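Local coordinates for protein member of s1p family of ribosomal proteins (Pyrococcus furiosus, PDB 5YH1) that binds manganese through its DHH-family domain and is probably an exonuclease acting on nucleic acids, at residues G323-T328 with D352-Q357; K394-K399 with K424-A429. One frame throughout, in Å; residues are numbered along the deposited sequence.

Contact 1: residues G323-T328 with D352-Q357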
loop_
_atom_site.group_PDB
_atom_site.type_symbol
_atom_site.label_atom_id
_atom_site.label_comp_id
_atom_site.label_asym_id
_atom_site.label_seq_id
_atom_site.Cartn_x
_atom_site.Cartn_y
_atom_site.Cartn_z
ATOM N N GLY A 323 3.648 46.300 -1.255
ATOM C CA GLY A 323 4.308 45.923 -2.494
ATOM C C GLY A 323 4.430 44.429 -2.742
ATOM O O GLY A 323 4.867 44.016 -3.817
ATOM N N ILE A 324 4.027 43.612 -1.773
ATOM C CA ILE A 324 4.111 42.166 -1.922
ATOM C C ILE A 324 3.034 41.655 -2.868
ATOM O O ILE A 324 1.877 42.052 -2.772
ATOM C CB ILE A 324 4.006 41.461 -0.566
ATOM C CG1 ILE A 324 5.267 41.763 0.247
ATOM C CG2 ILE A 324 3.815 39.952 -0.747
ATOM C CD1 ILE A 324 5.195 41.322 1.691
ATOM N N ARG A 325 3.433 40.804 -3.810
ATOM C CA ARG A 325 2.470 40.095 -4.656
ATOM C C ARG A 325 2.134 38.764 -3.974
ATOM O O ARG A 325 2.984 37.874 -3.870
ATOM C CB ARG A 325 3.012 39.866 -6.073
ATOM C CG ARG A 325 2.050 39.113 -6.989
ATOM C CD ARG A 325 2.609 38.996 -8.404
ATOM N NE ARG A 325 2.664 40.299 -9.055
ATOM C CZ ARG A 325 1.611 40.928 -9.564
ATOM N NH1 ARG A 325 0.398 40.379 -9.517
ATOM N NH2 ARG A 325 1.770 42.117 -10.121
ATOM N N PHE A 326 0.896 38.655 -3.503
ATOM C CA PHE A 326 0.418 37.490 -2.745
ATOM C C PHE A 326 -0.533 36.664 -3.619
ATOM O O PHE A 326 -1.586 37.155 -4.020
ATOM C CB PHE A 326 -0.304 37.997 -1.490
ATOM C CG PHE A 326 -0.814 36.918 -0.565
ATOM C CD1 PHE A 326 -0.043 35.813 -0.242
ATOM C CD2 PHE A 326 -2.054 37.057 0.045
ATOM C CE1 PHE A 326 -0.519 34.846 0.644
ATOM C CE2 PHE A 326 -2.532 36.098 0.930
ATOM C CZ PHE A 326 -1.761 34.995 1.233
ATOM N N ASN A 327 -0.146 35.423 -3.919
ATOM C CA ASN A 327 -0.941 34.527 -4.750
ATOM C C ASN A 327 -1.548 33.411 -3.900
ATOM O O ASN A 327 -0.857 32.809 -3.082
ATOM C CB ASN A 327 -0.084 33.869 -5.833
ATOM C CG ASN A 327 0.751 34.863 -6.623
ATOM O OD1 ASN A 327 0.274 35.922 -7.013
ATOM N ND2 ASN A 327 1.998 34.507 -6.879
ATOM N N THR A 328 -2.829 33.116 -4.114
ATOM C CA THR A 328 -3.485 32.019 -3.398
ATOM C C THR A 328 -4.200 31.104 -4.379
ATOM O O THR A 328 -4.756 31.560 -5.381
ATOM C CB THR A 328 -4.503 32.531 -2.371
ATOM O OG1 THR A 328 -5.489 33.315 -3.045
ATOM C CG2 THR A 328 -3.819 33.379 -1.315
ATOM N N ASP A 352 6.782 29.465 -10.065
ATOM C CA ASP A 352 7.731 29.717 -11.159
ATOM C C ASP A 352 7.127 30.573 -12.249
ATOM O O ASP A 352 7.800 31.438 -12.801
ATOM C CB ASP A 352 8.220 28.414 -11.793
ATOM C CG ASP A 352 9.153 27.644 -10.898
ATOM O OD1 ASP A 352 9.656 28.213 -9.905
ATOM O OD2 ASP A 352 9.368 26.447 -11.173
ATOM N N HIS A 353 5.860 30.331 -12.561
ATOM C CA HIS A 353 5.181 31.103 -13.596
ATOM C C HIS A 353 5.121 32.571 -13.204
ATOM O O HIS A 353 5.364 33.448 -14.034
ATOM C CB HIS A 353 3.781 30.559 -13.843
ATOM C CG HIS A 353 2.941 31.430 -14.716
ATOM N ND1 HIS A 353 2.947 31.333 -16.091
ATOM C CD2 HIS A 353 2.064 32.415 -14.411
ATOM C CE1 HIS A 353 2.109 32.219 -16.596
ATOM N NE2 HIS A 353 1.568 32.895 -15.599
ATOM N N PHE A 354 4.814 32.836 -11.935
ATOM C CA PHE A 354 4.738 34.207 -11.454
ATOM C C PHE A 354 6.128 34.854 -11.408
ATOM O O PHE A 354 6.258 36.049 -11.669
ATOM C CB PHE A 354 3.982 34.295 -10.118
ATOM C CG PHE A 354 2.487 34.292 -10.284
ATOM C CD1 PHE A 354 1.773 33.102 -10.308
ATOM C CD2 PHE A 354 1.800 35.477 -10.461
ATOM C CE1 PHE A 354 0.397 33.095 -10.495
ATOM C CE2 PHE A 354 0.424 35.481 -10.648
ATOM C CZ PHE A 354 -0.281 34.286 -10.662
ATOM N N LYS A 355 7.157 34.053 -11.134
ATOM C CA LYS A 355 8.548 34.527 -11.158
ATOM C C LYS A 355 9.024 34.881 -12.569
ATOM O O LYS A 355 9.672 35.908 -12.765
ATOM C CB LYS A 355 9.490 33.491 -10.523
ATOM C CG LYS A 355 9.518 33.591 -9.001
ATOM C CD LYS A 355 9.895 32.301 -8.314
ATOM C CE LYS A 355 11.099 31.648 -8.956
ATOM N NZ LYS A 355 11.671 30.606 -8.063
ATOM N N GLU A 356 8.702 34.031 -13.534
ATOM C CA GLU A 356 9.001 34.307 -14.941
ATOM C C GLU A 356 8.330 35.591 -15.412
ATOM O O GLU A 356 8.937 36.381 -16.117
ATOM C CB GLU A 356 8.578 33.127 -15.832
ATOM C CG GLU A 356 9.556 31.957 -15.760
ATOM C CD GLU A 356 8.936 30.594 -16.066
ATOM O OE1 GLU A 356 7.874 30.526 -16.730
ATOM O OE2 GLU A 356 9.528 29.575 -15.636
ATOM N N GLN A 357 7.087 35.810 -15.011
ATOM C CA GLN A 357 6.349 36.987 -15.450
ATOM C C GLN A 357 6.794 38.297 -14.780
ATOM O O GLN A 357 6.879 39.328 -15.445
ATOM C CB GLN A 357 4.861 36.779 -15.217
ATOM C CG GLN A 357 4.001 37.906 -15.750
ATOM C CD GLN A 357 2.535 37.540 -15.838
ATOM O OE1 GLN A 357 2.156 36.373 -15.709
ATOM N NE2 GLN A 357 1.699 38.540 -16.066
#
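The side-chain amide of N327 lies over one face of the F354 phenyl ring, and this polar-on-aromatic overlap makes up most of the contact between strand and helix. ND2 is the leading atom, 3.4 Å from CG of F354, above the ring plane and displaced toward the rim where CB joins. OD1 of N327 lies above the CD2–CE2 side of the ring, 3.7 Å from CE2 of F354. Amide and ring planes are inclined by 34°, between a flat stack and an upright approach. What fixes the amide's rotation is its pair of hydrogen bonds to neighbouring strands: OD1 is bonded to the hydroxyl of S317 and ND2 to that of T366. Both polar atoms of this buried group are thereby satisfied, and the ring supplies a cover.

F354 reaches N327 with CG anti to its own carbonyl carbon (chi1 -81°), sending the ring out from the helix toward the strand. R325 adds a smaller, aliphatic touch: its CD lies 4.2 Å from CD2 of F354, met obliquely, the two side chains crossing at about a right angle. The charged end of R325 goes elsewhere, NH1 bonding to S317 OG and the guanidinium making a cation-pi contact with Y358. A serine in place of F354 would probably open a gap over the N327 amide and leave CD of R325 without its aromatic neighbour.

Topologically this is the packing inside a beta-alpha-beta unit: strand 325-330, helix 343-358 and strand 364-369. F354 also touches S317 of strand 316-319 and V315 just before it, while F326 points to the other side of the sheet, against F430 and A431 of helix 423-435.

Contact 2: residues K394-K399 with K424-A429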
loop_
_atom_site.group_PDB
_atom_site.type_symbol
_atom_site.label_atom_id
_atom_site.label_comp_id
_atom_site.label_asym_id
_atom_site.label_seq_id
_atom_site.Cartn_x
_atom_site.Cartn_y
_atom_site.Cartn_z
ATOM N N LYS A 394 5.066 30.052 14.240
ATOM C CA LYS A 394 5.056 30.215 15.697
ATOM C C LYS A 394 4.013 31.256 16.107
ATOM O O LYS A 394 3.235 31.030 17.042
ATOM C CB LYS A 394 6.440 30.620 16.223
ATOM C CG LYS A 394 7.507 29.548 16.056
ATOM N N ILE A 395 3.978 32.386 15.404
ATOM C CA ILE A 395 2.966 33.407 15.684
ATOM C C ILE A 395 1.550 32.818 15.542
ATOM O O ILE A 395 0.703 33.020 16.411
ATOM C CB ILE A 395 3.135 34.659 14.787
ATOM C CG1 ILE A 395 4.376 35.459 15.214
ATOM C CG2 ILE A 395 1.909 35.560 14.858
ATOM C CD1 ILE A 395 4.781 36.545 14.232
ATOM N N LEU A 396 1.296 32.088 14.458
ATOM C CA LEU A 396 -0.046 31.553 14.217
ATOM C C LEU A 396 -0.462 30.564 15.319
ATOM O O LEU A 396 -1.588 30.616 15.795
ATOM C CB LEU A 396 -0.147 30.906 12.826
ATOM C CG LEU A 396 -0.012 31.856 11.618
ATOM C CD1 LEU A 396 -0.035 31.076 10.312
ATOM C CD2 LEU A 396 -1.090 32.926 11.596
ATOM N N ALA A 397 0.460 29.694 15.726
ATOM C CA ALA A 397 0.204 28.713 16.782
ATOM C C ALA A 397 -0.180 29.379 18.105
ATOM O O ALA A 397 -1.090 28.913 18.794
ATOM C CB ALA A 397 1.416 27.813 16.978
ATOM N N GLU A 398 0.498 30.478 18.436
ATOM C CA GLU A 398 0.212 31.227 19.656
ATOM C C GLU A 398 -1.121 31.970 19.581
ATOM O O GLU A 398 -1.839 32.025 20.577
ATOM C CB GLU A 398 1.357 32.204 19.976
ATOM C CG GLU A 398 1.052 33.196 21.100
ATOM C CD GLU A 398 2.240 34.082 21.466
ATOM O OE1 GLU A 398 2.007 35.233 21.906
ATOM O OE2 GLU A 398 3.407 33.636 21.319
ATOM N N LYS A 399 -1.445 32.554 18.426
ATOM C CA LYS A 399 -2.724 33.258 18.252
ATOM C C LYS A 399 -3.917 32.308 18.168
ATOM O O LYS A 399 -5.036 32.719 18.424
ATOM C CB LYS A 399 -2.741 34.096 16.974
ATOM C CG LYS A 399 -1.910 35.359 17.006
ATOM C CD LYS A 399 -2.346 36.311 15.895
ATOM C CE LYS A 399 -1.849 37.732 16.143
ATOM N NZ LYS A 399 -0.374 37.838 15.983
ATOM N N LYS A 424 -10.081 28.738 7.596
ATOM C CA LYS A 424 -10.381 30.142 7.331
ATOM C C LYS A 424 -9.594 31.048 8.294
ATOM O O LYS A 424 -8.924 31.985 7.858
ATOM C CB LYS A 424 -11.881 30.374 7.485
ATOM C CG LYS A 424 -12.411 31.709 6.988
ATOM C CD LYS A 424 -13.727 32.028 7.693
ATOM C CE LYS A 424 -14.679 32.840 6.832
ATOM N NZ LYS A 424 -14.162 34.206 6.552
ATOM N N GLU A 425 -9.664 30.748 9.593
ATOM C CA GLU A 425 -9.000 31.557 10.613
ATOM C C GLU A 425 -7.475 31.519 10.474
ATOM O O GLU A 425 -6.812 32.540 10.613
ATOM C CB GLU A 425 -9.397 31.111 12.030
ATOM C CG GLU A 425 -10.837 31.418 12.424
ATOM C CD GLU A 425 -11.829 30.320 12.045
ATOM O OE1 GLU A 425 -12.895 30.260 12.685
ATOM O OE2 GLU A 425 -11.570 29.512 11.123
ATOM N N VAL A 426 -6.922 30.340 10.221
ATOM C CA VAL A 426 -5.481 30.199 10.066
ATOM C C VAL A 426 -4.957 30.971 8.836
ATOM O O VAL A 426 -3.953 31.683 8.924
ATOM C CB VAL A 426 -5.070 28.715 9.983
ATOM C CG1 VAL A 426 -3.601 28.575 9.620
ATOM C CG2 VAL A 426 -5.333 28.019 11.310
ATOM N N LEU A 427 -5.643 30.844 7.704
ATOM C CA LEU A 427 -5.173 31.467 6.464
ATOM C C LEU A 427 -5.408 32.965 6.449
ATOM O O LEU A 427 -4.599 33.701 5.908
ATOM C CB LEU A 427 -5.824 30.820 5.241
ATOM C CG LEU A 427 -5.459 29.347 5.051
ATOM C CD1 LEU A 427 -6.039 28.846 3.739
ATOM C CD2 LEU A 427 -3.952 29.119 5.104
ATOM N N GLU A 428 -6.506 33.416 7.042
ATOM C CA GLU A 428 -6.710 34.844 7.227
ATOM C C GLU A 428 -5.666 35.438 8.176
ATOM O O GLU A 428 -5.192 36.549 7.947
ATOM C CB GLU A 428 -8.127 35.142 7.703
ATOM C CG GLU A 428 -9.151 34.988 6.591
ATOM C CD GLU A 428 -10.565 35.319 7.026
ATOM O OE1 GLU A 428 -10.791 35.546 8.237
ATOM O OE2 GLU A 428 -11.453 35.345 6.146
ATOM N N ALA A 429 -5.291 34.702 9.219
ATOM C CA ALA A 429 -4.239 35.168 10.122
ATOM C C ALA A 429 -2.883 35.146 9.419
ATOM O O ALA A 429 -2.036 36.006 9.662
ATOM C CB ALA A 429 -4.186 34.325 11.385
#
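L396 overlaps the backbone and methyl of A429 with one of its two branches. CD2 of L396 comes to 3.4 Å from CB of A429, tighter than usual for two carbons, and 3.6 Å separates L396 CD2 from A429 C. CD2 of L396 also passes 4.1 Å from the carbonyl O of V426, one turn earlier on the same helix, while CD1 of L396 lies 4.4 Å from CG1 of V426, a looser side-chain touch. L396 thus spans two positions three residues apart on helix 423-435. Its CG stands anti to its carbonyl carbon (chi1 -66°), which carries both methyls off helix 389-399 toward the other helix.

The small side chain of A429 allows a close approach: the L396 and A429 CA atoms are 6.9 Å apart. Beyond the pair, L396 also rests on F430, and V426 packs on L400, A403, V405 and F418, so the contact runs on into the surrounding hydrophobic core. K399 lies at the solvent-facing margin, with a long, weak ion pair to E433. With methyls meeting a methyl and backbone, and no polar bond between the two segments, this part of the helix pairing probably depends mainly on apolar burial.

Contacts 1 and 2 follow one another along the chain, the first closing before the second opens, and their centres lie 22 Å apart with nearest atoms about 6 Å from each other. Both belong to the C-terminal part built round the mixed sheet that includes strands 325-330 and 364-369, away from the manganese site of D67, D137, H163 and D229. Contact 1 sets helix 343-358 against one side of that sheet; contact 2 pairs helices 389-399 and 423-435. Helix 423-435 bridges them, since F430 touches both F326 and L396. As a worked example, the two set a strand–helix contact built on an amide over a ring beside a helix–helix contact that is mainly apolar.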